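Long-range contacts in glucose-6-phosphate 1-dehydrogenase (Mycobacterium avium, PDB 4LGV), which probably catalyses the oxidation of glucose 6-phosphate to 6-phosphogluconolactone, the entry step of the pentose phosphate pathway: residues A[345-353]-A[475-483]; A[367-375]-A[383-391]. All coordinates share one frame; numbering follows the deposited sequence. Where two conformers were deposited one is given.

Contact 1 of 2, residues A[345-353]-A[475-483]; sequences HKVTEVRMF and HAWQQPWLP
E349 and R351, two residues apart on strand 347-354, receive the C-terminal chain where it runs across the sheet at P480 and W481. The backbone N of W481 donates to E349 OE2 over 2.9 Å, nearly straight and close to the C-O axis of the acceptor. R351 holds the same carboxylate in a side-on salt bridge, in which its NE donates to E349 OE1 at 3.0 Å and its NH2 to OE2, both from above the carboxylate plane. OE2 thus takes two donors, and the paired guanidinium probably stabilises the charge of this buried carboxylate. A water joins OE1 to the carbonyl O of Q478, while R351 NH1 turns to Q373. A bend at chi3 (-68°) turns the guanidinium of R351 so that one face lies against CB of Q478. V347 completes this buried centre, its CG1 packing on CB of P480 at 3.9 Å. Beyond R351 the rings of F353 and H475 form an offset stack, centroids 4.3 Å apart and planes at 10°.

Toward solvent lie the exposed Q479 and a partly exposed rim, where L482 CD1 sits over the centre of the H345 ring in a CH-pi contact, 3.6 Å from the centroid. The irregular tail after helix 466-470 thus crosses the face of the mixed sheet that carries V347, E349, R351 and F353, in the C-terminal domain of the glucose-6-phosphate dehydrogenase family.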
loop_
_atom_site.group_PDB
_atom_site.type_symbol
_atom_site.label_atom_id
_atom_site.label_comp_id
_atom_site.label_asym_id
_atom_site.label_seq_id
_atom_site.Cartn_x
_atom_site.Cartn_y
_atom_site.Cartn_z
ATOM N N HIS A 345 29.080 -25.019 -6.606
ATOM C CA HIS A 345 29.715 -23.705 -6.621
ATOM C C HIS A 345 29.914 -23.143 -5.225
ATOM O O HIS A 345 29.335 -23.631 -4.263
ATOM C CB HIS A 345 28.860 -22.722 -7.403
ATOM C CG HIS A 345 28.500 -23.190 -8.778
ATOM N ND1 HIS A 345 29.415 -23.263 -9.809
ATOM C CD2 HIS A 345 27.313 -23.591 -9.295
ATOM C CE1 HIS A 345 28.808 -23.697 -10.900
ATOM N NE2 HIS A 345 27.531 -23.896 -10.617
ATOM N N LYS A 346 30.739 -22.098 -5.138
ATOM C CA LYS A 346 30.874 -21.325 -3.915
ATOM C C LYS A 346 30.030 -20.056 -4.008
ATOM O O LYS A 346 30.403 -19.123 -4.707
ATOM C CB LYS A 346 32.336 -20.968 -3.659
ATOM C CG LYS A 346 32.557 -20.247 -2.351
ATOM C CD LYS A 346 33.968 -19.707 -2.269
ATOM C CE LYS A 346 34.151 -18.816 -1.059
ATOM N NZ LYS A 346 35.592 -18.619 -0.758
ATOM N N VAL A 347 28.884 -20.032 -3.327
ATOM C CA VAL A 347 27.980 -18.862 -3.402
ATOM C C VAL A 347 27.005 -18.893 -2.272
ATOM O O VAL A 347 26.528 -19.956 -1.881
ATOM C CB VAL A 347 27.235 -18.815 -4.764
ATOM C CG1 VAL A 347 26.400 -20.076 -4.982
ATOM C CG2 VAL A 347 26.403 -17.583 -4.893
ATOM N N THR A 348 26.734 -17.710 -1.734
ATOM C CA THR A 348 25.684 -17.509 -0.736
ATOM C C THR A 348 24.741 -16.477 -1.275
ATOM O O THR A 348 25.157 -15.356 -1.621
ATOM C CB THR A 348 26.246 -17.030 0.606
ATOM O OG1 THR A 348 27.143 -18.035 1.097
ATOM C CG2 THR A 348 25.158 -16.843 1.618
ATOM N N GLU A 349 23.474 -16.845 -1.343
ATOM C CA GLU A 349 22.463 -16.050 -2.025
ATOM C C GLU A 349 21.170 -16.000 -1.207
ATOM O O GLU A 349 20.804 -16.949 -0.535
ATOM C CB GLU A 349 22.175 -16.739 -3.386
ATOM C CG GLU A 349 20.923 -16.319 -4.107
ATOM C CD GLU A 349 20.669 -17.087 -5.381
ATOM O OE1 GLU A 349 19.815 -18.034 -5.376
ATOM O OE2 GLU A 349 21.286 -16.726 -6.392
ATOM N N VAL A 350 20.526 -14.845 -1.244
ATOM C CA VAL A 350 19.193 -14.676 -0.702
ATOM C C VAL A 350 18.329 -14.296 -1.907
ATOM O O VAL A 350 18.547 -13.266 -2.531
ATOM C CB VAL A 350 19.128 -13.578 0.349
ATOM C CG1 VAL A 350 17.693 -13.423 0.904
ATOM C CG2 VAL A 350 20.062 -13.877 1.500
ATOM N N ARG A 351 17.366 -15.147 -2.243
ATOM C CA ARG A 351 16.575 -14.940 -3.453
ATOM C C ARG A 351 15.149 -14.700 -3.029
ATOM O O ARG A 351 14.531 -15.538 -2.417
ATOM C CB ARG A 351 16.645 -16.174 -4.373
ATOM C CG ARG A 351 15.841 -16.053 -5.665
ATOM C CD ARG A 351 16.139 -17.210 -6.574
ATOM N NE ARG A 351 17.505 -17.145 -7.062
ATOM C CZ ARG A 351 17.876 -16.658 -8.224
ATOM N NH1 ARG A 351 16.976 -16.187 -9.051
ATOM N NH2 ARG A 351 19.167 -16.635 -8.539
ATOM N N MET A 352 14.623 -13.529 -3.359
ATOM C CA MET A 352 13.273 -13.174 -2.953
ATOM C C MET A 352 12.355 -13.163 -4.174
ATOM O O MET A 352 12.617 -12.431 -5.129
ATOM C CB MET A 352 13.310 -11.830 -2.277
ATOM C CG MET A 352 14.256 -11.797 -1.097
ATOM S SD MET A 352 14.414 -10.112 -0.527
ATOM C CE MET A 352 13.130 -10.273 0.671
ATOM N N PHE A 353 11.321 -14.015 -4.156
ATOM C CA PHE A 353 10.370 -14.127 -5.240
ATOM C C PHE A 353 9.236 -13.176 -5.015
ATOM O O PHE A 353 8.635 -13.175 -3.903
ATOM C CB PHE A 353 9.768 -15.535 -5.283
ATOM C CG PHE A 353 10.749 -16.609 -5.658
ATOM C CD1 PHE A 353 11.517 -17.215 -4.698
ATOM C CD2 PHE A 353 10.924 -16.975 -6.963
ATOM C CE1 PHE A 353 12.403 -18.238 -5.019
ATOM C CE2 PHE A 353 11.821 -17.975 -7.316
ATOM C CZ PHE A 353 12.567 -18.614 -6.338
ATOM N N HIS A 475 8.033 -22.505 -5.086
ATOM C CA HIS A 475 8.964 -22.196 -6.187
ATOM C C HIS A 475 10.111 -23.157 -6.182
ATOM O O HIS A 475 10.674 -23.429 -5.135
ATOM C CB HIS A 475 9.490 -20.785 -6.052
ATOM C CG HIS A 475 8.457 -19.760 -6.355
ATOM N ND1 HIS A 475 8.150 -19.386 -7.646
ATOM C CD2 HIS A 475 7.618 -19.069 -5.544
ATOM C CE1 HIS A 475 7.187 -18.482 -7.610
ATOM N NE2 HIS A 475 6.850 -18.269 -6.348
ATOM N N ALA A 476 10.440 -23.678 -7.351
ATOM C CA ALA A 476 11.609 -24.535 -7.496
ATOM C C ALA A 476 12.888 -23.821 -7.082
ATOM O O ALA A 476 13.018 -22.611 -7.243
ATOM C CB ALA A 476 11.715 -25.024 -8.932
ATOM N N TRP A 477 13.828 -24.557 -6.505
ATOM C CA TRP A 477 15.167 -24.036 -6.294
ATOM C C TRP A 477 15.716 -23.585 -7.650
ATOM O O TRP A 477 15.689 -24.350 -8.599
ATOM C CB TRP A 477 16.079 -25.096 -5.739
ATOM C CG TRP A 477 15.748 -25.563 -4.328
ATOM C CD1 TRP A 477 15.220 -26.756 -3.993
ATOM C CD2 TRP A 477 15.993 -24.883 -3.101
ATOM N NE1 TRP A 477 15.085 -26.859 -2.641
ATOM C CE2 TRP A 477 15.533 -25.711 -2.069
ATOM C CE3 TRP A 477 16.493 -23.642 -2.780
ATOM C CZ2 TRP A 477 15.604 -25.360 -0.740
ATOM C CZ3 TRP A 477 16.569 -23.302 -1.451
ATOM C CH2 TRP A 477 16.155 -24.177 -0.452
ATOM N N GLN A 478 16.185 -22.345 -7.730
ATOM C CA GLN A 478 16.707 -21.778 -8.970
ATOM C C GLN A 478 18.234 -21.926 -8.995
ATOM O O GLN A 478 18.877 -22.113 -7.942
ATOM C CB GLN A 478 16.411 -20.278 -9.061
ATOM C CG GLN A 478 14.958 -19.877 -8.895
ATOM C CD GLN A 478 14.096 -20.295 -10.064
ATOM O OE1 GLN A 478 14.378 -19.930 -11.177
ATOM N NE2 GLN A 478 13.059 -21.101 -9.809
ATOM N N GLN A 479 18.801 -21.855 -10.194
ATOM C CA GLN A 479 20.265 -21.783 -10.335
ATOM C C GLN A 479 20.737 -20.480 -9.717
ATOM O O GLN A 479 20.220 -19.415 -10.042
ATOM C CB GLN A 479 20.776 -21.861 -11.784
ATOM C CG GLN A 479 21.580 -23.139 -12.144
ATOM C CD GLN A 479 23.060 -23.193 -11.662
ATOM O OE1 GLN A 479 23.746 -22.165 -11.459
ATOM N NE2 GLN A 479 23.554 -24.420 -11.501
ATOM N N PRO A 480 21.734 -20.552 -8.834
ATOM C CA PRO A 480 22.180 -19.347 -8.185
ATOM C C PRO A 480 22.874 -18.411 -9.118
ATOM O O PRO A 480 23.488 -18.844 -10.085
ATOM C CB PRO A 480 23.183 -19.840 -7.134
ATOM C CG PRO A 480 22.832 -21.243 -6.919
ATOM C CD PRO A 480 22.423 -21.729 -8.283
ATOM N N TRP A 481 22.791 -17.126 -8.792
ATOM C CA TRP A 481 23.495 -16.112 -9.514
ATOM C C TRP A 481 24.981 -16.096 -9.169
ATOM O O TRP A 481 25.365 -15.627 -8.112
ATOM C CB TRP A 481 22.857 -14.763 -9.221
ATOM C CG TRP A 481 23.547 -13.638 -9.860
ATOM C CD1 TRP A 481 24.099 -13.600 -11.089
ATOM C CD2 TRP A 481 23.706 -12.349 -9.303
ATOM N NE1 TRP A 481 24.609 -12.378 -11.342
ATOM C CE2 TRP A 481 24.385 -11.572 -10.255
ATOM C CE3 TRP A 481 23.351 -11.767 -8.076
ATOM C CZ2 TRP A 481 24.728 -10.213 -10.022
ATOM C CZ3 TRP A 481 23.683 -10.419 -7.854
ATOM C CH2 TRP A 481 24.380 -9.669 -8.815
ATOM N N LEU A 482 25.810 -16.556 -10.111
ATOM C CA LEU A 482 27.267 -16.598 -9.914
ATOM C C LEU A 482 27.981 -15.347 -10.402
ATOM O O LEU A 482 27.567 -14.722 -11.387
ATOM C CB LEU A 482 27.861 -17.813 -10.609
ATOM C CG LEU A 482 27.130 -19.137 -10.305
ATOM C CD1 LEU A 482 27.647 -20.274 -11.178
ATOM C CD2 LEU A 482 27.238 -19.488 -8.834
ATOM N N PRO A 483 29.133 -15.030 -9.768
ATOM C CA PRO A 483 30.013 -13.985 -10.286
ATOM C C PRO A 483 30.488 -14.301 -11.680
ATOM O O PRO A 483 30.615 -15.472 -12.017
ATOM C CB PRO A 483 31.208 -13.987 -9.332
ATOM C CG PRO A 483 30.847 -14.872 -8.172
ATOM C CD PRO A 483 29.675 -15.709 -8.572
HETATM O O HOH W 1 19.555 -20.616 -5.585
#

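Contact 2 of 2, residues A[367-375]-A[383-391]; sequences RPPEPNQIV and GMRLQLSAQ
V375, Q387 and Q373 bury the most surface where strands 373-379 and 383-392 pair as an antiparallel beta hairpin in the large mixed sheet of the C-terminal domain. Q373 and Q387 form a hydrogen-bonded pair: Q387 N gives a nearly straight bond to Q373 O at 2.8 Å, and Q373 N returns a longer one to Q387 O. Their side chains lie on the same sheet face; Q373 OE1 is taken by R351 on the adjoining strand.

V375 repeats the pattern with R385, its N reaching R385 O at 2.7 Å and its O accepting from R385 N. CG1 of V375 is anti to the backbone N (chi1 -170°), which leaves CG2 on the side of the Q387 side chain, and its CB packs on CB of R385 at 4.1 Å. R385 bends at chi3, and its NE forms a salt bridge with D402.

Between these pairs the non-hydrogen-bonded I374 and L386 present their side chains to the opposite face, where CG1 of I374 touches CD1 of L386. On this face L386 packs on L386 of the second subunit, so the hairpin contributes to a subunit interface. Past the strand pairing, N372 OD1 accepts from the backbone N of A212 of the second subunit, and CD2 of L388 rests 3.5 Å from that same OD1.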
loop_
_atom_site.group_PDB
_atom_site.type_symbol
_atom_site.label_atom_id
_atom_site.label_comp_id
_atom_site.label_asym_id
_atom_site.label_seq_id
_atom_site.Cartn_x
_atom_site.Cartn_y
_atom_site.Cartn_z
ATOM N N ARG A 367 1.651 -12.125 -17.816
ATOM C CA ARG A 367 2.267 -12.998 -16.868
ATOM C C ARG A 367 3.474 -13.734 -17.454
ATOM O O ARG A 367 3.316 -14.607 -18.277
ATOM C CB ARG A 367 1.236 -13.989 -16.404
ATOM C CG ARG A 367 1.730 -14.903 -15.317
ATOM C CD ARG A 367 0.539 -15.578 -14.683
ATOM N NE ARG A 367 0.973 -16.686 -13.830
ATOM C CZ ARG A 367 0.487 -16.954 -12.623
ATOM N NH1 ARG A 367 -0.459 -16.175 -12.083
ATOM N NH2 ARG A 367 0.952 -18.004 -11.948
ATOM N N PRO A 368 4.696 -13.374 -17.024
ATOM C CA PRO A 368 5.895 -14.104 -17.465
ATOM C C PRO A 368 5.926 -15.497 -16.842
ATOM O O PRO A 368 5.179 -15.732 -15.913
ATOM C CB PRO A 368 7.052 -13.269 -16.925
ATOM C CG PRO A 368 6.431 -12.186 -16.124
ATOM C CD PRO A 368 4.985 -12.444 -15.940
ATOM N N PRO A 369 6.746 -16.409 -17.381
ATOM C CA PRO A 369 6.780 -17.805 -16.884
ATOM C C PRO A 369 7.270 -17.885 -15.452
ATOM O O PRO A 369 6.783 -18.705 -14.687
ATOM C CB PRO A 369 7.746 -18.518 -17.836
ATOM C CG PRO A 369 8.418 -17.466 -18.656
ATOM C CD PRO A 369 7.552 -16.233 -18.610
ATOM N N GLU A 370 8.156 -16.965 -15.059
ATOM C CA GLU A 370 8.531 -16.807 -13.641
ATOM C C GLU A 370 8.316 -15.360 -13.188
ATOM O O GLU A 370 8.502 -14.438 -13.951
ATOM C CB GLU A 370 9.982 -17.199 -13.435
ATOM C CG GLU A 370 10.353 -18.647 -13.807
ATOM C CD GLU A 370 9.649 -19.708 -12.946
ATOM O OE1 GLU A 370 9.225 -19.427 -11.784
ATOM O OE2 GLU A 370 9.526 -20.854 -13.440
ATOM N N PRO A 371 7.964 -15.161 -11.918
ATOM C CA PRO A 371 7.688 -13.858 -11.364
ATOM C C PRO A 371 8.993 -13.112 -11.198
ATOM O O PRO A 371 10.061 -13.729 -11.269
ATOM C CB PRO A 371 7.053 -14.171 -10.002
ATOM C CG PRO A 371 7.565 -15.494 -9.633
ATOM C CD PRO A 371 7.730 -16.245 -10.934
ATOM N N ASN A 372 8.907 -11.807 -11.035
ATOM C CA ASN A 372 10.071 -10.999 -10.738
ATOM C C ASN A 372 10.793 -11.548 -9.494
ATOM O O ASN A 372 10.159 -12.158 -8.592
ATOM C CB ASN A 372 9.661 -9.541 -10.486
ATOM C CG ASN A 372 9.109 -8.823 -11.732
ATOM O OD1 ASN A 372 8.600 -7.730 -11.607
ATOM N ND2 ASN A 372 9.272 -9.385 -12.908
ATOM N N GLN A 373 12.096 -11.327 -9.445
ATOM C CA GLN A 373 12.911 -11.734 -8.290
ATOM C C GLN A 373 13.945 -10.687 -7.931
ATOM O O GLN A 373 14.516 -10.024 -8.779
ATOM C CB GLN A 373 13.634 -13.042 -8.630
ATOM C CG GLN A 373 12.676 -14.205 -8.667
ATOM C CD GLN A 373 13.263 -15.459 -9.287
ATOM O OE1 GLN A 373 14.294 -15.957 -8.872
ATOM N NE2 GLN A 373 12.540 -16.010 -10.233
ATOM N N ILE A 374 14.179 -10.557 -6.640
ATOM C CA ILE A 374 15.280 -9.769 -6.111
ATOM C C ILE A 374 16.303 -10.752 -5.591
ATOM O O ILE A 374 15.992 -11.505 -4.706
ATOM C CB ILE A 374 14.828 -8.890 -4.962
ATOM C CG1 ILE A 374 13.804 -7.871 -5.471
ATOM C CG2 ILE A 374 16.016 -8.160 -4.361
ATOM C CD1 ILE A 374 13.139 -7.076 -4.367
ATOM N N VAL A 375 17.504 -10.734 -6.144
ATOM C CA VAL A 375 18.556 -11.649 -5.728
ATOM C C VAL A 375 19.715 -10.900 -5.090
ATOM O O VAL A 375 20.284 -10.013 -5.686
ATOM C CB VAL A 375 19.073 -12.446 -6.909
ATOM C CG1 VAL A 375 19.988 -13.547 -6.428
ATOM C CG2 VAL A 375 17.927 -13.074 -7.693
ATOM N N GLY A 383 26.517 -8.562 -4.490
ATOM C CA GLY A 383 25.779 -7.765 -5.449
ATOM C C GLY A 383 24.286 -8.009 -5.386
ATOM O O GLY A 383 23.791 -8.795 -4.588
ATOM N N MET A 384 23.575 -7.307 -6.233
ATOM C CA MET A 384 22.161 -7.471 -6.330
ATOM C C MET A 384 21.767 -7.656 -7.766
ATOM O O MET A 384 22.244 -6.985 -8.648
ATOM C CB MET A 384 21.436 -6.277 -5.744
ATOM C CG MET A 384 19.939 -6.457 -5.892
ATOM S SD MET A 384 18.995 -5.026 -5.499
ATOM C CE MET A 384 19.711 -3.817 -6.600
ATOM N N ARG A 385 20.851 -8.578 -7.979
ATOM C CA ARG A 385 20.242 -8.749 -9.291
ATOM C C ARG A 385 18.747 -8.587 -9.181
ATOM O O ARG A 385 18.103 -9.234 -8.369
ATOM C CB ARG A 385 20.603 -10.115 -9.884
ATOM C CG ARG A 385 19.644 -10.614 -10.975
ATOM C CD ARG A 385 20.092 -11.956 -11.583
ATOM N NE ARG A 385 21.182 -11.729 -12.514
ATOM C CZ ARG A 385 21.809 -12.660 -13.216
ATOM N NH1 ARG A 385 21.493 -13.942 -13.096
ATOM N NH2 ARG A 385 22.802 -12.295 -14.030
ATOM N N LEU A 386 18.190 -7.726 -10.000
ATOM C CA LEU A 386 16.747 -7.656 -10.137
ATOM C C LEU A 386 16.349 -8.382 -11.450
ATOM O O LEU A 386 16.759 -7.971 -12.535
ATOM C CB LEU A 386 16.321 -6.204 -10.104
ATOM C CG LEU A 386 14.843 -5.891 -10.340
ATOM C CD1 LEU A 386 13.904 -6.492 -9.295
ATOM C CD2 LEU A 386 14.623 -4.378 -10.357
ATOM N N GLN A 387 15.523 -9.419 -11.348
ATOM C CA GLN A 387 15.034 -10.157 -12.526
ATOM C C GLN A 387 13.655 -9.719 -12.939
ATOM O O GLN A 387 12.713 -9.783 -12.164
ATOM C CB GLN A 387 14.967 -11.644 -12.261
ATOM C CG GLN A 387 16.301 -12.221 -11.882
ATOM C CD GLN A 387 16.290 -13.734 -11.788
ATOM O OE1 GLN A 387 15.293 -14.366 -12.144
ATOM N NE2 GLN A 387 17.380 -14.315 -11.278
ATOM N N LEU A 388 13.553 -9.242 -14.170
ATOM C CA LEU A 388 12.303 -8.740 -14.739
ATOM C C LEU A 388 12.090 -9.399 -16.104
ATOM O O LEU A 388 12.895 -10.213 -16.525
ATOM C CB LEU A 388 12.389 -7.230 -14.950
ATOM C CG LEU A 388 12.700 -6.363 -13.739
ATOM C CD1 LEU A 388 12.710 -4.888 -14.172
ATOM C CD2 LEU A 388 11.698 -6.570 -12.610
ATOM N N SER A 389 10.983 -9.065 -16.754
ATOM C CA SER A 389 10.663 -9.607 -18.061
ATOM C C SER A 389 10.446 -8.488 -19.061
ATOM O O SER A 389 9.960 -7.427 -18.685
ATOM C CB SER A 389 9.430 -10.503 -17.979
ATOM O OG SER A 389 9.131 -10.992 -19.258
ATOM N N ALA A 390 10.781 -8.741 -20.334
ATOM C CA ALA A 390 10.703 -7.736 -21.367
ATOM C C ALA A 390 10.230 -8.308 -22.665
ATOM O O ALA A 390 10.471 -9.464 -22.959
ATOM C CB ALA A 390 12.059 -7.119 -21.577
ATOM N N GLN A 391 9.535 -7.481 -23.442
ATOM C CA GLN A 391 9.050 -7.860 -24.760
ATOM C C GLN A 391 9.923 -7.204 -25.846
ATOM O O GLN A 391 10.196 -5.997 -25.797
ATOM C CB GLN A 391 7.604 -7.429 -24.961
ATOM C CG GLN A 391 7.052 -7.877 -26.291
ATOM C CD GLN A 391 5.570 -7.567 -26.522
ATOM O OE1 GLN A 391 4.758 -7.403 -25.603
ATOM N NE2 GLN A 391 5.206 -7.542 -27.782
#

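How the contacts relate
From the N terminus the chain first enters 345-353, on strand 347-354, then passes through 367-375 into strand 373-379 and turns back within a few residues into 383-391. Contact 2 thus closes a short hairpin, nested inside the much longer loop that contact 1 closes when 475-483 returns after helix 466-470. Both contacts, with centres about 13 Å apart, involve the same mixed sheet, contact 2 within it and contact 1 on its face; strands 347-354 and 373-379 are neighbours there, joined at M352 and I374 by a probable backbone hydrogen bond. The ring of W481 makes a cation-pi contact with R385, tying the C-terminal tail to the hairpin that reaches the second subunit.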